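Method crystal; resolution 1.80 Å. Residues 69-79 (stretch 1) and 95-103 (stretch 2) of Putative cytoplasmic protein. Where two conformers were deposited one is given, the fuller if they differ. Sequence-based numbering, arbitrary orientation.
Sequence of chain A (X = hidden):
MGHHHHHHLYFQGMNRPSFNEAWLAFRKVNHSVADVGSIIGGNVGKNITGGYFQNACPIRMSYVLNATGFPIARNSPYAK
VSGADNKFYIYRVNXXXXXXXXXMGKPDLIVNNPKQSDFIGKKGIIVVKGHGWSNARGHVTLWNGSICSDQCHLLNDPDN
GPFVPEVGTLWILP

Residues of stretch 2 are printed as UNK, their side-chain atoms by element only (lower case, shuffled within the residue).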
# COMPACT_ATOMS: atom_id res chain seq x y z
N GLY A 69 -19.93 18.70 -33.02
CA GLY A 69 -20.75 18.02 -34.03
C GLY A 69 -20.12 16.78 -34.65
O GLY A 69 -20.57 16.31 -35.71
N PHE A 70 -19.09 16.25 -33.98
CA PHE A 70 -18.42 14.99 -34.38
C PHE A 70 -18.42 13.98 -33.23
O PHE A 70 -17.35 13.53 -32.81
CB PHE A 70 -17.00 15.28 -34.92
CG PHE A 70 -17.02 16.13 -36.14
CD1 PHE A 70 -17.02 15.56 -37.40
CD2 PHE A 70 -17.13 17.53 -36.03
CE1 PHE A 70 -17.09 16.36 -38.54
CE2 PHE A 70 -17.21 18.33 -37.17
CZ PHE A 70 -17.20 17.75 -38.42
N PRO A 71 -19.62 13.62 -32.74
CA PRO A 71 -19.72 12.83 -31.52
C PRO A 71 -19.15 11.43 -31.70
O PRO A 71 -19.20 10.85 -32.81
CB PRO A 71 -21.23 12.77 -31.25
CG PRO A 71 -21.84 12.92 -32.62
CD PRO A 71 -20.94 13.88 -33.33
N ILE A 72 -18.60 10.91 -30.62
CA ILE A 72 -18.13 9.53 -30.54
C ILE A 72 -19.34 8.59 -30.58
O ILE A 72 -20.25 8.69 -29.74
CB ILE A 72 -17.29 9.32 -29.26
CG1 ILE A 72 -16.00 10.16 -29.35
CG2 ILE A 72 -16.96 7.83 -29.02
CD1 ILE A 72 -15.27 10.33 -28.01
N ALA A 73 -19.35 7.69 -31.56
CA ALA A 73 -20.49 6.80 -31.75
C ALA A 73 -20.59 5.83 -30.57
O ALA A 73 -19.56 5.41 -30.04
CB ALA A 73 -20.36 6.03 -33.06
N ARG A 74 -21.82 5.49 -30.19
CA ARG A 74 -22.05 4.52 -29.11
C ARG A 74 -21.28 3.22 -29.36
O ARG A 74 -20.67 2.65 -28.44
CB ARG A 74 -23.55 4.22 -28.99
CG ARG A 74 -23.88 3.31 -27.81
CD ARG A 74 -25.21 2.60 -27.99
NE ARG A 74 -25.18 1.60 -29.07
CZ ARG A 74 -24.70 0.37 -28.96
NH1 ARG A 74 -24.17 -0.05 -27.82
NH2 ARG A 74 -24.74 -0.45 -30.00
N ASN A 75 -21.31 2.74 -30.60
CA ASN A 75 -20.70 1.45 -30.89
C ASN A 75 -19.24 1.48 -31.38
O ASN A 75 -18.74 0.49 -31.89
CB ASN A 75 -21.58 0.66 -31.85
CG ASN A 75 -21.57 1.23 -33.24
OD1 ASN A 75 -21.04 2.32 -33.48
ND2 ASN A 75 -22.14 0.48 -34.18
N SER A 76 -18.58 2.63 -31.23
CA SER A 76 -17.13 2.73 -31.46
C SER A 76 -16.42 1.69 -30.58
O SER A 76 -16.77 1.54 -29.40
CB SER A 76 -16.66 4.14 -31.04
OG SER A 76 -15.43 4.42 -31.67
N PRO A 77 -15.45 0.95 -31.14
CA PRO A 77 -14.80 -0.15 -30.41
C PRO A 77 -13.77 0.31 -29.37
O PRO A 77 -12.63 -0.16 -29.39
CB PRO A 77 -14.12 -0.95 -31.54
CG PRO A 77 -13.78 0.09 -32.57
CD PRO A 77 -14.92 1.09 -32.52
N TYR A 78 -14.18 1.22 -28.48
CA TYR A 78 -13.33 1.79 -27.43
C TYR A 78 -14.14 1.93 -26.14
O TYR A 78 -15.33 2.25 -26.19
CB TYR A 78 -12.81 3.18 -27.85
CG TYR A 78 -12.10 3.11 -29.18
CD1 TYR A 78 -10.83 2.54 -29.29
CD2 TYR A 78 -12.73 3.56 -30.34
CE1 TYR A 78 -10.19 2.44 -30.53
CE2 TYR A 78 -12.10 3.48 -31.58
CZ TYR A 78 -10.83 2.92 -31.66
OH TYR A 78 -10.21 2.81 -32.87
N ALA A 79 -13.49 1.69 -25.00
CA ALA A 79 -14.17 1.84 -23.72
C ALA A 79 -14.62 3.30 -23.53
O ALA A 79 -13.86 4.23 -23.78
CB ALA A 79 -13.24 1.39 -22.57
N UNK A 95 -6.85 4.62 -26.32
CA UNK A 95 -8.11 4.49 -27.07
C UNK A 95 -8.42 5.77 -27.84
O UNK A 95 -8.83 5.70 -28.99
o UNK A 95 -8.57 1.86 -26.36
c UNK A 95 -9.30 4.15 -26.15
c UNK A 95 -9.35 2.67 -25.79
o UNK A 95 -10.20 2.31 -24.95
N UNK A 96 -8.19 6.91 -27.22
CA UNK A 96 -8.46 8.18 -27.89
C UNK A 96 -7.54 8.34 -29.09
O UNK A 96 -7.99 8.75 -30.18
c UNK A 96 -8.29 9.38 -26.95
s UNK A 96 -9.95 10.98 -28.65
c UNK A 96 -11.25 10.89 -27.41
c UNK A 96 -8.43 10.75 -27.67
N UNK A 97 -6.27 7.98 -28.91
CA UNK A 97 -5.31 8.01 -30.02
C UNK A 97 -5.79 7.12 -31.18
O UNK A 97 -5.82 7.57 -32.34
c UNK A 97 -2.03 8.36 -27.90
c UNK A 97 -2.94 7.49 -30.77
c UNK A 97 -3.89 7.61 -29.55
c UNK A 97 -3.36 8.70 -28.61
N UNK A 98 -6.18 5.89 -30.86
CA UNK A 98 -6.62 4.95 -31.89
C UNK A 98 -7.90 5.42 -32.56
O UNK A 98 -8.07 5.27 -33.78
o UNK A 98 -5.47 2.02 -30.11
c UNK A 98 -6.80 3.55 -31.31
o UNK A 98 -4.47 3.12 -31.73
c UNK A 98 -5.48 2.85 -31.03
N UNK A 99 -8.80 6.00 -31.76
CA UNK A 99 -10.07 6.54 -32.27
C UNK A 99 -9.81 7.60 -33.34
O UNK A 99 -10.40 7.56 -34.44
c UNK A 99 -14.62 8.93 -32.60
c UNK A 99 -13.47 9.70 -32.52
c UNK A 99 -14.61 7.58 -32.23
c UNK A 99 -10.92 7.15 -31.13
o UNK A 99 -15.77 9.51 -33.08
c UNK A 99 -12.28 9.12 -32.03
c UNK A 99 -12.22 7.77 -31.64
c UNK A 99 -13.40 7.00 -31.75
N UNK A 100 -8.92 8.54 -33.03
CA UNK A 100 -8.58 9.60 -33.99
C UNK A 100 -7.93 9.04 -35.27
O UNK A 100 -8.27 9.47 -36.36
c UNK A 100 -7.72 10.68 -33.33
c UNK A 100 -8.43 11.42 -32.18
c UNK A 100 -7.39 12.05 -31.29
c UNK A 100 -9.42 12.44 -32.68
N UNK A 101 -7.04 8.06 -35.12
CA UNK A 101 -6.37 7.41 -36.25
C UNK A 101 -7.42 6.85 -37.21
O UNK A 101 -7.25 6.91 -38.43
c UNK A 101 -4.72 5.62 -36.94
c UNK A 101 -5.41 6.29 -35.77
o UNK A 101 -4.43 6.86 -34.89
N UNK A 102 -8.52 6.34 -36.66
CA UNK A 102 -9.52 5.65 -37.47
C UNK A 102 -10.67 6.53 -37.96
O UNK A 102 -11.45 6.10 -38.80
c UNK A 102 -9.04 3.29 -36.76
c UNK A 102 -7.36 2.07 -36.02
c UNK A 102 -10.03 4.40 -36.76
n UNK A 102 -8.12 3.11 -35.74
c UNK A 102 -8.78 2.32 -37.67
n UNK A 102 -7.74 1.57 -37.18
N UNK A 103 -10.75 7.76 -37.46
CA UNK A 103 -11.84 8.67 -37.82
C UNK A 103 -11.39 9.96 -38.50
O UNK A 103 -12.18 10.59 -39.22
c UNK A 103 -12.73 9.04 -36.58
o UNK A 103 -11.94 9.79 -35.65
c UNK A 103 -13.25 7.79 -35.88
O HOH W 1 -15.54 11.96 -33.99
O HOH W 2 -17.54 7.58 -33.92
O HOH W 3 -11.20 4.35 -23.33

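Position 95 carries two side-chain carbons, the second bearing two oxygens, which is a carboxylate carried directly on CB. One oxygen lies 3.3 Å from Ala79 N, and water 3 joins the same oxygen to Ala79 O. This is Asp95; the Ala79 N to Asp95 OD2 hydrogen bond is weak, with an N-H...acceptor angle of 142°, and the water donates to both Asp95 OD2 (2.8 Å) and Ala79 O (2.7 Å).

Position 96 has an unbranched chain of two carbons, a sulfur and a terminal carbon, and that end carbon lies 4.1 Å from Ile72 CD1. This can only be Met96. Its CA-to-CB bond points away from stretch 1, yet with chi2 and chi3 both p the chain's end comes nearer, bringing Met96 CE to Ile72.

Position 97 shows four carbons forked at the first, one arm two carbons long, and touches nothing on stretch 1: Ile97.

Position 98 repeats the two-carbon, two-oxygen pattern, and its CB sits 3.7 Å from Tyr78 CE1. It is Asp98.

Position 99 holds one carbon and a six-carbon ring bearing one oxygen. Ile72 CG1 lies over one ring face, 4.2 Å from the centroid and 28° off the normal, whereas Ser76 OG approaches the edge, 3.3 Å from a ring carbon. This is Tyr99, and that carbon is CD1. The hydroxyl is held by two waters: Tyr99 OH donates to water 1 (2.6 Å), which donates to Phe70 O (2.7 Å), and accepts from water 2 (2.8 Å), which accepts from Ala73 N (3.0 Å).

Position 100 has four carbons forked at the second and no contact with stretch 1: Leu100.

Position 101 has one carbon carrying an oxygen and a carbon, and no contact with stretch 1, so it is Thr101; its OG1 donates to Ile97 O at 3.0 Å, within the helix.

Position 102 has one carbon and a five-membered ring of three carbons and two nitrogens, one nitrogen lying 3.6 Å from Tyr78 OH: His102. That nitrogen, ND1, donates to Asp98 O (2.9 Å, 161°).

Position 103 repeats the composition of 101 without touching stretch 1. It is Thr103, with OG1 donating to Tyr99 O at 3.0 Å.

The contact, 429 Å² over both sides, rests chiefly on two tyrosines. Tyr78 lies against the helix, with Tyr99 CB over its ring face, 4.2 Å from the centroid; the two rings meet obliquely, their planes at 75°. Tyr99 in turn packs against Ile72, while its hydroxyl reaches the loop backbone through water. Packing of the two tyrosines and Ile72 is supplemented by three bridging waters and the weak Ala79 N to Asp95 OD2 hydrogen bond.

Stretch 2 (95-103) DMIDYLTHT
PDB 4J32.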